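Local coordinates for glycosyl hydrolase (Aspergillus fumigatus, PDB 2X8R), which probably hydrolyses the beta-1,4 linkages between N-acetylmuramic acid and N-acetylglucosamine in bacterial peptidoglycan, acting as a family 25 lysozyme, at residues 59-64 and 93-98; 137-142 and 160-165. All coordinates share one frame; numbering follows the deposited sequence.

Contact 1 (59-64 and 93-98); sequences GGYHFA and PGMLDI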
ATOM      1  N   GLY A  59      -2.822  -8.455   1.059  1.00  6.98           N
ATOM      2  CA  GLY A  59      -3.844  -7.408   0.956  1.00  6.86           C
ATOM      3  C   GLY A  59      -3.744  -6.775  -0.424  1.00  6.93           C
ATOM      4  O   GLY A  59      -2.799  -7.075  -1.212  1.00  7.80           O
ATOM      5  N   GLY A  60      -4.747  -5.964  -0.767  1.00  7.19           N
ATOM      6  CA  GLY A  60      -4.736  -5.292  -2.076  1.00  6.67           C
ATOM      7  C   GLY A  60      -4.169  -3.889  -1.980  1.00  6.38           C
ATOM      8  O   GLY A  60      -4.046  -3.336  -0.870  1.00  5.76           O
ATOM      9  N   TYR A  61      -3.798  -3.308  -3.133  1.00  5.78           N
ATOM     10  CA  TYR A  61      -3.525  -1.888  -3.119  1.00  5.72           C
ATOM     11  C   TYR A  61      -4.155  -1.203  -4.308  1.00  5.64           C
ATOM     12  O   TYR A  61      -4.441  -1.868  -5.309  1.00  5.52           O
ATOM     13  CB  TYR A  61      -2.006  -1.594  -2.996  1.00  5.93           C
ATOM     14  CG  TYR A  61      -1.111  -1.803  -4.227  1.00  6.46           C
ATOM     15  CD1 TYR A  61      -1.037  -0.846  -5.224  1.00  6.54           C
ATOM     16  CD2 TYR A  61      -0.263  -2.927  -4.323  1.00  6.20           C
ATOM     17  CE1 TYR A  61      -0.146  -1.002  -6.318  1.00  6.43           C
ATOM     18  CE2 TYR A  61       0.633  -3.066  -5.389  1.00  6.39           C
ATOM     19  CZ  TYR A  61       0.683  -2.111  -6.375  1.00  6.80           C
ATOM     20  OH  TYR A  61       1.556  -2.250  -7.464  1.00  7.55           O
ATOM     21  N   HIS A  62      -4.407   0.100  -4.143  1.00  5.63           N
ATOM     22  CA  HIS A  62      -5.038   0.942  -5.136  1.00  5.50           C
ATOM     23  C   HIS A  62      -4.034   1.992  -5.648  1.00  6.23           C
ATOM     24  O   HIS A  62      -3.429   2.701  -4.849  1.00  5.27           O
ATOM     25  CB  HIS A  62      -6.258   1.665  -4.503  1.00  5.22           C
ATOM     26  CG  HIS A  62      -6.916   2.605  -5.460  1.00  5.26           C
ATOM     27  ND1 HIS A  62      -7.688   2.152  -6.509  1.00  5.50           N
ATOM     28  CD2 HIS A  62      -6.828   3.951  -5.600  1.00  4.93           C
ATOM     29  CE1 HIS A  62      -8.091   3.192  -7.226  1.00  4.92           C
ATOM     30  NE2 HIS A  62      -7.575   4.286  -6.703  1.00  5.25           N
ATOM     31  N   PHE A  63      -3.866   2.104  -6.968  1.00  6.25           N
ATOM     32  CA  PHE A  63      -3.043   3.188  -7.450  1.00  6.42           C
ATOM     33  C   PHE A  63      -3.911   4.432  -7.644  1.00  6.16           C
ATOM     34  O   PHE A  63      -4.730   4.479  -8.554  1.00  6.70           O
ATOM     35  CB  PHE A  63      -2.317   2.847  -8.740  1.00  7.07           C
ATOM     36  CG  PHE A  63      -1.304   3.860  -9.060  1.00  7.70           C
ATOM     37  CD1 PHE A  63      -1.630   4.979  -9.822  1.00  8.62           C
ATOM     38  CD2 PHE A  63      -0.043   3.776  -8.484  1.00  8.04           C
ATOM     39  CE1 PHE A  63      -0.669   5.988 -10.064  1.00  8.83           C
ATOM     40  CE2 PHE A  63       0.891   4.789  -8.701  1.00  8.57           C
ATOM     41  CZ  PHE A  63       0.562   5.875  -9.509  1.00  9.00           C
ATOM     42  N   ALA A  64      -3.691   5.431  -6.824  1.00  5.44           N
ATOM     43  CA  ALA A  64      -4.475   6.618  -6.879  1.00  6.15           C
ATOM     44  C   ALA A  64      -4.257   7.429  -8.134  1.00  6.25           C
ATOM     45  O   ALA A  64      -3.176   7.546  -8.566  1.00  6.16           O
ATOM     46  CB  ALA A  64      -4.178   7.470  -5.718  1.00  5.53           C
ATOM     47  N   PRO A  93      -4.620  -4.722   5.960  1.00  6.66           N
ATOM     48  CA  PRO A  93      -5.497  -3.624   5.516  1.00  7.54           C
ATOM     49  C   PRO A  93      -5.091  -3.128   4.111  1.00  6.84           C
ATOM     50  O   PRO A  93      -3.891  -3.150   3.768  1.00  7.57           O
ATOM     51  CB  PRO A  93      -5.229  -2.503   6.533  1.00  7.76           C
ATOM     52  CG  PRO A  93      -3.971  -2.901   7.241  1.00  8.31           C
ATOM     53  CD  PRO A  93      -3.750  -4.362   7.093  1.00  8.24           C
ATOM     54  N   GLY A  94      -6.066  -2.678   3.321  1.00  6.19           N
ATOM     55  CA  GLY A  94      -5.793  -2.167   1.957  1.00  6.25           C
ATOM     56  C   GLY A  94      -4.776  -1.029   2.014  1.00  5.93           C
ATOM     57  O   GLY A  94      -4.692  -0.296   2.980  1.00  7.07           O
ATOM     58  N   MET A  95      -4.002  -0.854   0.947  1.00  6.26           N
ATOM     59  CA  MET A  95      -2.950   0.140   0.931  1.00  5.82           C
ATOM     60  C   MET A  95      -3.258   1.123  -0.212  1.00  6.03           C
ATOM     61  O   MET A  95      -3.569   0.710  -1.344  1.00  6.28           O
ATOM     62  CB  MET A  95      -1.586  -0.552   0.709  1.00  6.09           C
ATOM     63  CG  MET A  95      -0.442   0.459   0.438  1.00  6.30           C
ATOM     64  SD  MET A  95       1.126  -0.457   0.371  1.00  7.76           S
ATOM     65  CE  MET A  95       1.269  -0.788  -1.376  1.00  8.49           C
ATOM     66  N   LEU A  96      -3.233   2.410   0.117  1.00  5.58           N
ATOM     67  CA  LEU A  96      -3.368   3.449  -0.899  1.00  5.70           C
ATOM     68  C   LEU A  96      -1.993   3.810  -1.419  1.00  5.81           C
ATOM     69  O   LEU A  96      -1.162   4.302  -0.651  1.00  5.65           O
ATOM     70  CB  LEU A  96      -3.996   4.679  -0.273  1.00  5.37           C
ATOM     71  CG  LEU A  96      -4.054   5.955  -1.149  1.00  5.70           C
ATOM     72  CD1 LEU A  96      -4.925   5.784  -2.408  1.00  5.68           C
ATOM     73  CD2 LEU A  96      -4.592   7.157  -0.288  1.00  6.15           C
ATOM     74  N   ASP A  97      -1.748   3.577  -2.704  1.00  5.98           N
ATOM     75  CA  ASP A  97      -0.476   3.962  -3.336  1.00  6.37           C
ATOM     76  C   ASP A  97      -0.676   5.358  -3.899  1.00  6.10           C
ATOM     77  O   ASP A  97      -1.343   5.535  -4.925  1.00  6.78           O
ATOM     78  CB  ASP A  97      -0.131   2.922  -4.413  1.00  7.08           C
ATOM     79  CG  ASP A  97       1.104   3.266  -5.228  1.00  7.81           C
ATOM     80  OD1 ASP A  97       1.550   4.436  -5.213  1.00  7.92           O
ATOM     81  OD2 ASP A  97       1.633   2.311  -5.851  1.00  7.36           O
ATOM     82  N   ILE A  98      -0.150   6.318  -3.184  1.00  6.12           N
ATOM     83  CA  ILE A  98      -0.363   7.714  -3.500  1.00  6.11           C
ATOM     84  C   ILE A  98       1.019   8.421  -3.670  1.00  6.83           C
ATOM     85  O   ILE A  98       1.646   8.762  -2.708  1.00  6.30           O
ATOM     86  CB  ILE A  98      -1.255   8.409  -2.441  1.00  5.85           C
ATOM     87  CG1 ILE A  98      -1.415   9.901  -2.732  1.00  5.59           C
ATOM     88  CG2 ILE A  98      -0.746   8.174  -1.058  1.00  5.64           C
ATOM     89  CD1 ILE A  98      -2.165  10.258  -3.970  1.00  5.80           C
TER
HETATM   90  O   HOH W   1      -0.622   7.567  -6.856  1.00  7.68           O

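Contact 2 (137-142 and 160-165); sequences YTTADW and VLAAYS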
ATOM      1  N   TYR A 137       1.039   4.393   1.160  1.00  6.70           N
ATOM      2  CA  TYR A 137       2.333   4.154   0.503  1.00  6.30           C
ATOM      3  C   TYR A 137       2.747   5.414  -0.257  1.00  6.39           C
ATOM      4  O   TYR A 137       2.009   5.898  -1.130  1.00  5.65           O
ATOM      5  CB  TYR A 137       2.247   2.949  -0.476  1.00  6.91           C
ATOM      6  CG  TYR A 137       3.425   2.823  -1.445  1.00  7.51           C
ATOM      7  CD1 TYR A 137       3.353   3.387  -2.710  1.00  7.84           C
ATOM      8  CD2 TYR A 137       4.580   2.148  -1.083  1.00  7.66           C
ATOM      9  CE1 TYR A 137       4.405   3.291  -3.606  1.00  8.91           C
ATOM     10  CE2 TYR A 137       5.648   2.016  -1.964  1.00  7.83           C
ATOM     11  CZ  TYR A 137       5.549   2.597  -3.234  1.00  8.61           C
ATOM     12  OH  TYR A 137       6.576   2.494  -4.163  1.00  9.27           O
ATOM     13  N   THR A 138       3.948   5.919   0.045  1.00  6.64           N
ATOM     14  CA  THR A 138       4.419   7.118  -0.638  1.00  6.79           C
ATOM     15  C   THR A 138       5.928   7.245  -0.450  1.00  7.36           C
ATOM     16  O   THR A 138       6.560   6.325   0.091  1.00  6.12           O
ATOM     17  CB  THR A 138       3.650   8.353  -0.103  1.00  7.08           C
ATOM     18  OG1 THR A 138       3.856   9.491  -0.972  1.00  7.10           O
ATOM     19  CG2 THR A 138       4.103   8.677   1.322  1.00  7.65           C
ATOM     20  N   THR A 139       6.500   8.318  -0.988  1.00  6.84           N
ATOM     21  CA  THR A 139       7.871   8.667  -0.642  1.00  7.54           C
ATOM     22  C   THR A 139       7.858   9.939   0.176  1.00  7.73           C
ATOM     23  O   THR A 139       6.922  10.734   0.085  1.00  7.53           O
ATOM     24  CB  THR A 139       8.792   8.876  -1.871  1.00  7.16           C
ATOM     25  OG1 THR A 139       8.346  10.019  -2.617  1.00  7.75           O
ATOM     26  CG2 THR A 139       8.783   7.636  -2.810  1.00  7.41           C
ATOM     27  N   ALA A 140       8.934  10.182   0.931  1.00  7.94           N
ATOM     28  CA  ALA A 140       9.012  11.441   1.690  1.00  9.29           C
ATOM     29  C   ALA A 140       8.988  12.651   0.727  1.00  8.85           C
ATOM     30  O   ALA A 140       8.316  13.647   0.995  1.00  8.76           O
ATOM     31  CB  ALA A 140      10.259  11.458   2.584  1.00  9.97           C
ATOM     32  N   ASP A 141       9.702  12.522  -0.392  1.00  9.40           N
ATOM     33  CA  ASP A 141       9.807  13.571  -1.404  1.00  9.00           C
ATOM     34  C   ASP A 141       8.420  13.909  -1.948  1.00  8.29           C
ATOM     35  O   ASP A 141       8.038  15.084  -2.043  1.00  8.36           O
ATOM     36  CB  ASP A 141      10.694  13.113  -2.570  1.00 10.65           C
ATOM     37  CG  ASP A 141      10.543  14.025  -3.765  1.00 11.78           C
ATOM     38  OD1 ASP A 141      11.187  15.085  -3.742  1.00 13.07           O
ATOM     39  OD2 ASP A 141       9.731  13.709  -4.671  1.00 13.55           O
ATOM     40  N   TRP A 142       7.656  12.867  -2.319  1.00  7.49           N
ATOM     41  CA  TRP A 142       6.343  13.124  -2.882  1.00  7.66           C
ATOM     42  C   TRP A 142       5.404  13.773  -1.849  1.00  7.02           C
ATOM     43  O   TRP A 142       4.731  14.762  -2.136  1.00  7.06           O
ATOM     44  CB  TRP A 142       5.756  11.814  -3.412  1.00  6.71           C
ATOM     45  CG  TRP A 142       4.459  12.120  -4.220  1.00  6.94           C
ATOM     46  CD1 TRP A 142       4.353  12.276  -5.560  1.00  6.95           C
ATOM     47  CD2 TRP A 142       3.132  12.280  -3.682  1.00  7.01           C
ATOM     48  NE1 TRP A 142       3.027  12.526  -5.910  1.00  6.67           N
ATOM     49  CE2 TRP A 142       2.272  12.566  -4.771  1.00  6.64           C
ATOM     50  CE3 TRP A 142       2.600  12.255  -2.383  1.00  6.99           C
ATOM     51  CZ2 TRP A 142       0.876  12.791  -4.607  1.00  7.32           C
ATOM     52  CZ3 TRP A 142       1.233  12.499  -2.199  1.00  6.87           C
ATOM     53  CH2 TRP A 142       0.380  12.761  -3.308  1.00  7.63           C
ATOM     54  N   VAL A 160       3.805   3.191   4.590  1.00  6.59           N
ATOM     55  CA  VAL A 160       4.600   2.270   3.819  1.00  6.88           C
ATOM     56  C   VAL A 160       5.506   3.214   3.051  1.00  7.29           C
ATOM     57  O   VAL A 160       5.053   3.942   2.143  1.00  7.47           O
ATOM     58  CB  VAL A 160       3.762   1.382   2.826  1.00  6.53           C
ATOM     59  CG1 VAL A 160       4.709   0.371   2.071  1.00  6.42           C
ATOM     60  CG2 VAL A 160       2.642   0.655   3.589  1.00  6.17           C
ATOM     61  N   LEU A 161       6.785   3.207   3.409  1.00  7.22           N
ATOM     62  CA  LEU A 161       7.694   4.245   2.909  1.00  7.70           C
ATOM     63  C   LEU A 161       8.713   3.727   1.930  1.00  7.65           C
ATOM     64  O   LEU A 161       9.503   2.849   2.257  1.00  7.14           O
ATOM     65  CB  LEU A 161       8.395   4.927   4.106  1.00  8.18           C
ATOM     66  CG  LEU A 161       9.321   6.123   3.886  1.00  8.56           C
ATOM     67  CD1 LEU A 161       8.610   7.241   3.116  1.00  7.97           C
ATOM     68  CD2 LEU A 161       9.816   6.651   5.284  1.00  8.36           C
ATOM     69  N   ALA A 162       8.707   4.269   0.708  1.00  7.89           N
ATOM     70  CA  ALA A 162       9.641   3.780  -0.310  1.00  7.78           C
ATOM     71  C   ALA A 162      10.900   4.628  -0.272  1.00  8.96           C
ATOM     72  O   ALA A 162      10.806   5.859  -0.369  1.00  7.98           O
ATOM     73  CB  ALA A 162       9.015   3.792  -1.709  1.00  9.54           C
ATOM     74  N   ALA A 163      12.049   3.977  -0.116  1.00  8.60           N
ATOM     75  CA  ALA A 163      13.359   4.655  -0.091  1.00 10.17           C
ATOM     76  C   ALA A 163      14.378   3.562  -0.349  1.00 11.53           C
ATOM     77  O   ALA A 163      14.639   2.718   0.531  1.00 12.61           O
ATOM     78  CB  ALA A 163      13.598   5.398   1.270  1.00 11.53           C
ATOM     79  N   TYR A 164      14.935   3.553  -1.564  1.00 10.81           N
ATOM     80  CA  TYR A 164      15.741   2.429  -2.014  1.00 12.14           C
ATOM     81  C   TYR A 164      17.195   2.580  -1.556  1.00 14.88           C
ATOM     82  O   TYR A 164      17.943   3.464  -2.024  1.00 16.20           O
ATOM     83  CB  TYR A 164      15.600   2.164  -3.524  1.00 11.08           C
ATOM     84  CG  TYR A 164      14.182   1.922  -4.000  1.00 10.53           C
ATOM     85  CD1 TYR A 164      13.154   1.566  -3.096  1.00 10.46           C
ATOM     86  CD2 TYR A 164      13.853   2.019  -5.345  1.00 11.07           C
ATOM     87  CE1 TYR A 164      11.843   1.361  -3.563  1.00  9.55           C
ATOM     88  CE2 TYR A 164      12.544   1.835  -5.817  1.00 10.40           C
ATOM     89  CZ  TYR A 164      11.554   1.494  -4.919  1.00 10.02           C
ATOM     90  OH  TYR A 164      10.264   1.318  -5.336  1.00  9.30           O
ATOM     91  N   SER A 165      17.558   1.737  -0.604  1.00 14.19           N
ATOM     92  CA  SER A 165      18.838   1.863   0.076  1.00 15.23           C
ATOM     93  C   SER A 165      19.151   0.665   0.933  1.00 15.78           C
ATOM     94  O   SER A 165      18.260  -0.111   1.299  1.00 14.58           O
ATOM     95  CB  SER A 165      18.824   3.079   0.987  1.00 16.90           C
ATOM     96  OG  SER A 165      20.146   3.282   1.492  1.00 21.87           O
TER
HETATM   97  O   HOH W   2      11.110   8.359   0.948  1.00  8.59           O

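Contact 1 (59-64 and 93-98)
Tyr61 lies beside Met95, and Phe63 slants across the Asp97 carboxylate, on one face of two parallel strands whose short axes are inclined at 27°. The backbone ladder is continuous: Met95 N gives to Gly60 O (3.1 Å), His62 N to Met95 O (3.0 Å), Asp97 N to His62 O (2.9 Å) and Ala64 N to Asp97 O (3.0 Å). Met95 runs alongside Tyr61, and its chain, bent at the last torsion, sets CE 3.7 Å from Tyr61 CB, oblique to the ring. Tyr61 CG sits between the backbone N and carbonyl carbon (chi1 75°), and its ring runs alongside Asp97. On the other face, Leu96 CD1 packs 3.8 Å from Ala64 CB and meets the edge of the His62 ring, whose nitrogens bond to Thr34 and Gln74; helix 112-130 covers this side through Ile119 and Phe122.

The looser end is at partly exposed Phe63. Its CD2 comes 3.4 Å from Asp97 OD2, with ring and carboxylate planes turned 69° apart, while a water above the ring, toward its rim, lies within bonding distance of Ala64 O and Asp97 O. Asp97, Ile98 and Glu99 spell Asp-X-Glu, consistent with the family's DXE motif, and Glu99 OE1 is a close like-charged neighbour of Asp97 OD1. Backbone bonds at Asp97 N and O thus set the carboxylate against Tyr61 and Phe63.

Contact 2 (137-142 and 160-165)
Tyr137 and Val160 face each other in parallel register, and Thr138 uses both its backbone polar atoms on the partner strand, its N giving to Val160 O (3.1 Å) and its O accepting from Ala162 N (3.0 Å); the touching parts, 137 to 140 and 160 to 164, run 57° apart end to end. On one face, the Tyr137 ring turns its edge to Val160: Tyr137 CD2 is 3.6 Å from Val160 CG1, which lies near the ring plane. Tyr137 CG is anti to the backbone N (chi1 166°), and the ring extends past Val160 until Tyr137 OH lies 3.7 Å from Ala162 CB. That hydroxyl and the one of Tyr164, whose side chain crosses Tyr137 at about a right angle, both bond to Gln183 OE1 of the next strand, so one amide oxygen ties the two phenols together.

Strand 135-138, helix 140-147 and strand 159-162 form a beta-alpha-beta unit, and the start of its helix falls within the contact. Thr139 is the N-cap: with OG1 between the backbone N and carbonyl carbon (chi1 65°), it accepts from Trp142 N at 2.9 Å, and Tyr100 OH is a second partner. Its methyl CG2 turns instead to Ala162, touching both CB and O. Beyond the last direct backbone bond, a water links the segments, accepting from Ala140 N (2.8 Å) and donating to Ala162 O (2.8 Å). From the other face of the strand pair, Leu161 CD1 comes within 3.7 Å of Ala140 N, against the first turn of the helix.

In the fold
Both segments of contact 1 precede those of contact 2 in the sequence, and the contact centres lie about 14 Å apart in one curled sheet. The strand order 57-63, 95-97, 135-138, 159-162 makes the contacts the first and third of three successive parallel pairings, with 95-97 and 135-138 the middle one. That seam is direct: Leu96 O to Tyr137 N and Ile98 O to Thr138 OG1, each 2.9 Å, are probable hydrogen bonds. Asp97 OD1 packs on Tyr137 CD1 at 3.3 Å, and the Trp142 ring rests against Ile98. Helix 112-130 connects the two contacts along the chain. The arrangement agrees with the TIM-barrel clan, whose active sites lie at the C-terminal strand ends, where Asp97 and Tyr137 are neighbours.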